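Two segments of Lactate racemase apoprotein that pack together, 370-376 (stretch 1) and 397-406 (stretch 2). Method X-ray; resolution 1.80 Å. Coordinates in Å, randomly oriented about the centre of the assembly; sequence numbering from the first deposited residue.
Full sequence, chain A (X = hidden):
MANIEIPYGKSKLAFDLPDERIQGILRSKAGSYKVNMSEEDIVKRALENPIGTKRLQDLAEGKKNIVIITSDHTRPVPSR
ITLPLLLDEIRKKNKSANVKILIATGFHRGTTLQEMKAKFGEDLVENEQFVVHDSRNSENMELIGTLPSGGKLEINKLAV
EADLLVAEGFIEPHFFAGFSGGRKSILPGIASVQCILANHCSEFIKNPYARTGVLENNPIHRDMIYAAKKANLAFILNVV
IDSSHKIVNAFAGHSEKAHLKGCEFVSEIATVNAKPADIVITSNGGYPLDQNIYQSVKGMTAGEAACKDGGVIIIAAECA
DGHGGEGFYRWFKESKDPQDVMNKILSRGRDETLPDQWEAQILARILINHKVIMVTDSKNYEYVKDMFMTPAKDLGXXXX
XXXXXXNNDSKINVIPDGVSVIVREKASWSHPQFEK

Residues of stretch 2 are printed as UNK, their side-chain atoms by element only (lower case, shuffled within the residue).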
ATOM      1  N   HIS A 370     -27.648 -16.868  35.863  1.00 16.64           N
ATOM      2  CA  HIS A 370     -26.940 -18.116  35.519  1.00 18.03           C
ATOM      3  C   HIS A 370     -25.550 -18.106  36.078  1.00 17.56           C
ATOM      4  O   HIS A 370     -24.928 -17.045  36.172  1.00 19.03           O
ATOM      5  CB  HIS A 370     -26.812 -18.278  33.996  1.00 17.33           C
ATOM      6  CG  HIS A 370     -28.103 -18.166  33.275  1.00 17.72           C
ATOM      7  ND1 HIS A 370     -28.553 -16.982  32.732  1.00 19.89           N
ATOM      8  CD2 HIS A 370     -29.056 -19.093  33.015  1.00 18.51           C
ATOM      9  CE1 HIS A 370     -29.744 -17.186  32.184  1.00 19.56           C
ATOM     10  NE2 HIS A 370     -30.050 -18.469  32.303  1.00 15.36           N
ATOM     11  N   LYS A 371     -25.014 -19.289  36.351  1.00 16.60           N
ATOM     12  CA  LYS A 371     -23.583 -19.407  36.636  1.00 18.34           C
ATOM     13  C   LYS A 371     -22.855 -19.686  35.357  1.00 17.52           C
ATOM     14  O   LYS A 371     -23.377 -20.439  34.541  1.00 18.22           O
ATOM     15  CB  LYS A 371     -23.347 -20.604  37.574  1.00 19.43           C
ATOM     16  CG  LYS A 371     -24.135 -20.528  38.842  1.00 24.85           C
ATOM     17  CD  LYS A 371     -23.517 -19.671  39.871  1.00 33.46           C
ATOM     18  CE  LYS A 371     -24.543 -19.418  41.037  1.00 36.02           C
ATOM     19  NZ  LYS A 371     -23.880 -19.349  42.388  1.00 39.24           N
ATOM     20  N   VAL A 372     -21.671 -19.111  35.181  1.00 15.12           N
ATOM     21  CA  VAL A 372     -20.861 -19.384  34.020  1.00 14.97           C
ATOM     22  C   VAL A 372     -19.557 -19.989  34.492  1.00 14.41           C
ATOM     23  O   VAL A 372     -18.934 -19.528  35.513  1.00 16.41           O
ATOM     24  CB  VAL A 372     -20.639 -18.132  33.181  1.00 14.82           C
ATOM     25  CG1 VAL A 372     -19.669 -18.405  32.001  1.00 12.12           C
ATOM     26  CG2 VAL A 372     -21.993 -17.600  32.676  1.00 15.25           C
ATOM     27  N   ILE A 373     -19.201 -21.071  33.820  1.00 13.23           N
ATOM     28  CA  ILE A 373     -17.927 -21.748  34.036  1.00 12.73           C
ATOM     29  C   ILE A 373     -17.116 -21.595  32.783  1.00 12.63           C
ATOM     30  O   ILE A 373     -17.586 -21.923  31.686  1.00 13.01           O
ATOM     31  CB  ILE A 373     -18.077 -23.282  34.370  1.00 12.69           C
ATOM     32  CG1 ILE A 373     -18.782 -23.455  35.696  1.00 16.72           C
ATOM     33  CG2 ILE A 373     -16.684 -23.987  34.400  1.00 13.63           C
ATOM     34  CD1 ILE A 373     -19.449 -24.747  35.879  1.00 17.53           C
ATOM     35  N   MET A 374     -15.901 -21.072  32.904  1.00 11.88           N
ATOM     36  CA  MET A 374     -15.079 -20.937  31.716  1.00 11.84           C
ATOM     37  C   MET A 374     -13.909 -21.966  31.718  1.00 12.72           C
ATOM     38  O   MET A 374     -13.109 -22.026  32.639  1.00 13.38           O
ATOM     39  CB  MET A 374     -14.531 -19.516  31.546  1.00 13.18           C
ATOM     40  CG  MET A 374     -15.547 -18.411  31.356  1.00 13.24           C
ATOM     41  SD  MET A 374     -14.775 -16.851  30.876  1.00 13.14           S
ATOM     42  CE  MET A 374     -14.458 -17.146  29.203  1.00  8.18           C
ATOM     43  N   VAL A 375     -13.843 -22.763  30.671  1.00 12.53           N
ATOM     44  CA  VAL A 375     -12.664 -23.558  30.317  1.00 13.13           C
ATOM     45  C   VAL A 375     -11.803 -22.679  29.449  1.00 13.49           C
ATOM     46  O   VAL A 375     -12.158 -22.333  28.328  1.00 11.99           O
ATOM     47  CB  VAL A 375     -13.074 -24.908  29.563  1.00 13.91           C
ATOM     48  CG1 VAL A 375     -11.860 -25.707  29.018  1.00 14.86           C
ATOM     49  CG2 VAL A 375     -13.976 -25.802  30.492  1.00 14.65           C
ATOM     50  N   THR A 376     -10.610 -22.358  29.974  1.00 13.87           N
ATOM     51  CA  THR A 376      -9.785 -21.324  29.446  1.00 15.17           C
ATOM     52  C   THR A 376      -8.344 -21.549  29.897  1.00 15.58           C
ATOM     53  O   THR A 376      -8.119 -22.300  30.794  1.00 15.30           O
ATOM     54  CB  THR A 376     -10.318 -19.959  29.918  1.00 15.48           C
ATOM     55  OG1 THR A 376      -9.724 -18.963  29.128  1.00 13.91           O
ATOM     56  CG2 THR A 376     -10.042 -19.698  31.387  1.00 18.30           C
ATOM     57  N   UNK A 397     -13.804 -31.332  34.292  1.00 19.88           N
ATOM     58  CA  UNK A 397     -13.889 -30.596  35.520  1.00 19.37           C
ATOM     59  C   UNK A 397     -15.042 -29.602  35.492  1.00 18.86           C
ATOM     60  O   UNK A 397     -15.711 -29.438  36.470  1.00 19.83           O
ATOM     61  c   UNK A 397     -11.314 -28.404  37.423  1.00 27.10           C
ATOM     62  c   UNK A 397     -12.607 -29.839  35.776  1.00 19.17           C
ATOM     63  o   UNK A 397     -10.824 -28.571  38.562  1.00 33.56           O
ATOM     64  o   UNK A 397     -10.781 -27.660  36.581  1.00 23.70           O
ATOM     65  c   UNK A 397     -12.626 -29.123  37.087  1.00 21.30           C
ATOM     66  N   UNK A 398     -15.269 -28.955  34.350  1.00 18.49           N
ATOM     67  CA  UNK A 398     -16.328 -27.977  34.252  1.00 19.33           C
ATOM     68  C   UNK A 398     -17.661 -28.671  34.547  1.00 18.84           C
ATOM     69  O   UNK A 398     -18.499 -28.175  35.343  1.00 16.36           O
ATOM     70  c   UNK A 398     -16.305 -27.282  32.886  1.00 18.62           C
ATOM     71  N   UNK A 399     -17.842 -29.844  33.955  1.00 19.62           N
ATOM     72  CA  UNK A 399     -19.091 -30.612  34.169  1.00 21.21           C
ATOM     73  C   UNK A 399     -19.271 -31.046  35.615  1.00 20.96           C
ATOM     74  O   UNK A 399     -20.387 -30.977  36.141  1.00 21.77           O
ATOM     75  c   UNK A 399     -21.645 -31.439  32.770  1.00 26.54           C
ATOM     76  c   UNK A 399     -20.538 -32.482  33.121  1.00 23.58           C
ATOM     77  c   UNK A 399     -19.170 -31.810  33.226  1.00 21.22           C
ATOM     78  c   UNK A 399     -20.487 -33.586  32.047  1.00 25.53           C
ATOM     79  N   UNK A 400     -18.189 -31.486  36.261  1.00 21.62           N
ATOM     80  CA  UNK A 400     -18.259 -31.847  37.706  1.00 23.29           C
ATOM     81  C   UNK A 400     -18.686 -30.631  38.557  1.00 22.47           C
ATOM     82  O   UNK A 400     -19.507 -30.753  39.498  1.00 22.27           O
ATOM     83  c   UNK A 400     -14.706 -30.777  41.021  1.00 39.48           C
ATOM     84  n   UNK A 400     -15.191 -30.353  42.407  1.00 41.87           N
ATOM     85  c   UNK A 400     -16.935 -32.433  38.215  1.00 23.83           C
ATOM     86  c   UNK A 400     -15.765 -30.750  39.870  1.00 37.23           C
ATOM     87  c   UNK A 400     -16.554 -32.105  39.694  1.00 30.36           C
ATOM     88  N   UNK A 401     -18.163 -29.446  38.214  1.00 21.32           N
ATOM     89  CA  UNK A 401     -18.515 -28.239  38.992  1.00 21.68           C
ATOM     90  C   UNK A 401     -20.015 -27.968  38.768  1.00 20.94           C
ATOM     91  O   UNK A 401     -20.754 -27.813  39.722  1.00 22.21           O
ATOM     92  c   UNK A 401     -15.876 -27.190  40.605  1.00 27.19           C
ATOM     93  c   UNK A 401     -17.633 -26.996  38.644  1.00 21.67           C
ATOM     94  c   UNK A 401     -16.142 -27.183  39.032  1.00 22.13           C
ATOM     95  c   UNK A 401     -18.121 -25.761  39.344  1.00 21.20           C
ATOM     96  N   UNK A 402     -20.466 -28.020  37.504  1.00 20.61           N
ATOM     97  CA  UNK A 402     -21.853 -27.710  37.152  1.00 20.98           C
ATOM     98  C   UNK A 402     -22.744 -28.655  37.901  1.00 22.36           C
ATOM     99  O   UNK A 402     -23.691 -28.231  38.520  1.00 22.82           O
ATOM    100  c   UNK A 402     -22.088 -27.835  35.692  1.00 18.77           C
ATOM    101  N   UNK A 403     -22.432 -29.943  37.815  1.00 24.35           N
ATOM    102  CA  UNK A 403     -23.227 -30.972  38.536  1.00 26.31           C
ATOM    103  C   UNK A 403     -23.374 -30.713  40.032  1.00 27.32           C
ATOM    104  O   UNK A 403     -24.444 -30.938  40.599  1.00 28.03           O
ATOM    105  c   UNK A 403     -22.657 -32.355  38.250  1.00 25.46           C
ATOM    106  c   UNK A 403     -22.912 -32.767  36.784  1.00 27.20           C
ATOM    107  c   UNK A 403     -22.194 -34.041  36.341  1.00 30.88           C
ATOM    108  o   UNK A 403     -22.344 -34.411  35.156  1.00 31.57           O
ATOM    109  o   UNK A 403     -21.488 -34.670  37.143  1.00 32.62           O
ATOM    110  N   UNK A 404     -22.317 -30.230  40.672  1.00 28.79           N
ATOM    111  CA  UNK A 404     -22.387 -29.820  42.084  1.00 30.55           C
ATOM    112  C   UNK A 404     -23.418 -28.700  42.334  1.00 31.26           C
ATOM    113  O   UNK A 404     -24.036 -28.640  43.378  1.00 31.84           O
ATOM    114  o   UNK A 404     -20.876 -27.947  42.198  1.00 33.25           O
ATOM    115  c   UNK A 404     -21.024 -29.321  42.540  1.00 30.84           C
ATOM    116  N   UNK A 405     -23.568 -27.823  41.356  1.00 31.37           N
ATOM    117  CA  UNK A 405     -24.439 -26.650  41.415  1.00 32.45           C
ATOM    118  C   UNK A 405     -25.881 -27.022  41.147  1.00 33.95           C
ATOM    119  O   UNK A 405     -26.774 -26.571  41.856  1.00 34.15           O
ATOM    120  c   UNK A 405     -24.000 -25.605  40.339  1.00 31.94           C
ATOM    121  c   UNK A 405     -25.083 -24.511  40.139  1.00 31.37           C
ATOM    122  c   UNK A 405     -22.662 -24.976  40.720  1.00 30.65           C
ATOM    123  c   UNK A 405     -22.082 -24.073  39.637  1.00 29.69           C
ATOM    124  N   UNK A 406     -26.104 -27.858  40.129  1.00 36.07           N
ATOM    125  CA  UNK A 406     -27.450 -28.352  39.787  1.00 38.19           C
ATOM    126  C   UNK A 406     -27.559 -29.815  40.280  1.00 40.09           C
ATOM    127  O   UNK A 406     -27.614 -30.040  41.475  1.00 41.86           O
ATOM    128  c   UNK A 406     -27.790 -26.761  37.848  1.00 37.16           C
ATOM    129  c   UNK A 406     -27.747 -28.219  38.264  1.00 38.36           C
ATOM    130  c   UNK A 406     -29.059 -28.855  37.931  1.00 40.09           C
TER

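Position 397 carries three side-chain carbons in an extended run, the third bearing two oxygens. This carboxylate on a two-carbon spacer is Glu397; it points sideways and touches nothing on stretch 1. At position 398 the side chain is a single carbon, CB, directed toward the strand. This CB, at position 398, lies 3.6 Å from CG2 of Ile373 and 3.7 Å from CG2 of Val375, and with no further atom attached the residue is Ala398. Position 399 has four carbons forked at the second, the pattern of leucine; Leu399 points away from the strand, into buried surroundings. Four carbons in a row ending in nitrogen identify position 400 as Lys400, exposed and without a partner on the strand.

Position 401 also has four carbons, but the fork comes at the first and one arm is two carbons long, which defines Ile401. Its CA-to-CB bond points toward the strand while the end of the side chain leads away, so the contact falls to the short arm: CG2 sits 3.8 Å from CD1 of Ile373. A single carbon recurs at position 402, sideways to the strand, with CB 4.1 Å from CD1 of Ile373; this is Ala402. Position 403 repeats the three carbons and two terminal oxygens of the first position and is Glu403, out of reach of stretch 1. One carbon followed by one oxygen makes position 404 a serine, the oxygen alone ruling out cysteine. OG of Ser404 donates a very short hydrogen bond, 2.5 Å, to O of Ile401, folding the hydroxyl back onto its own helix.

At position 405 four carbons fork at the first, with one two-carbon arm directed so that its terminal carbon lies 4.2 Å from CG of Lys371; the residue is Ile405. Position 406 has one carbon carrying two more, hence Val406, the first residue to leave helical phi/psi and too far from the strand to touch it.

The helix runs nearly antiparallel to the strand, at 166°, with a closest axial approach of 9.1 Å. Ile373 is the centre of the contact: its CD1 reaches the helix backbone, 3.6 Å from O of Ala398 and 3.8 Å from N of Ala402, where the small alanine side chains leave room for it. Val372 and Met374 point away, as the alternation of a strand requires. No hydrogen bond crosses between the stretches; the 265 Å² of buried surface is held by apolar packing, with Lys371 and Ile405 covering its more exposed end.

Stretch 2 (397-406) EALKIAESIV
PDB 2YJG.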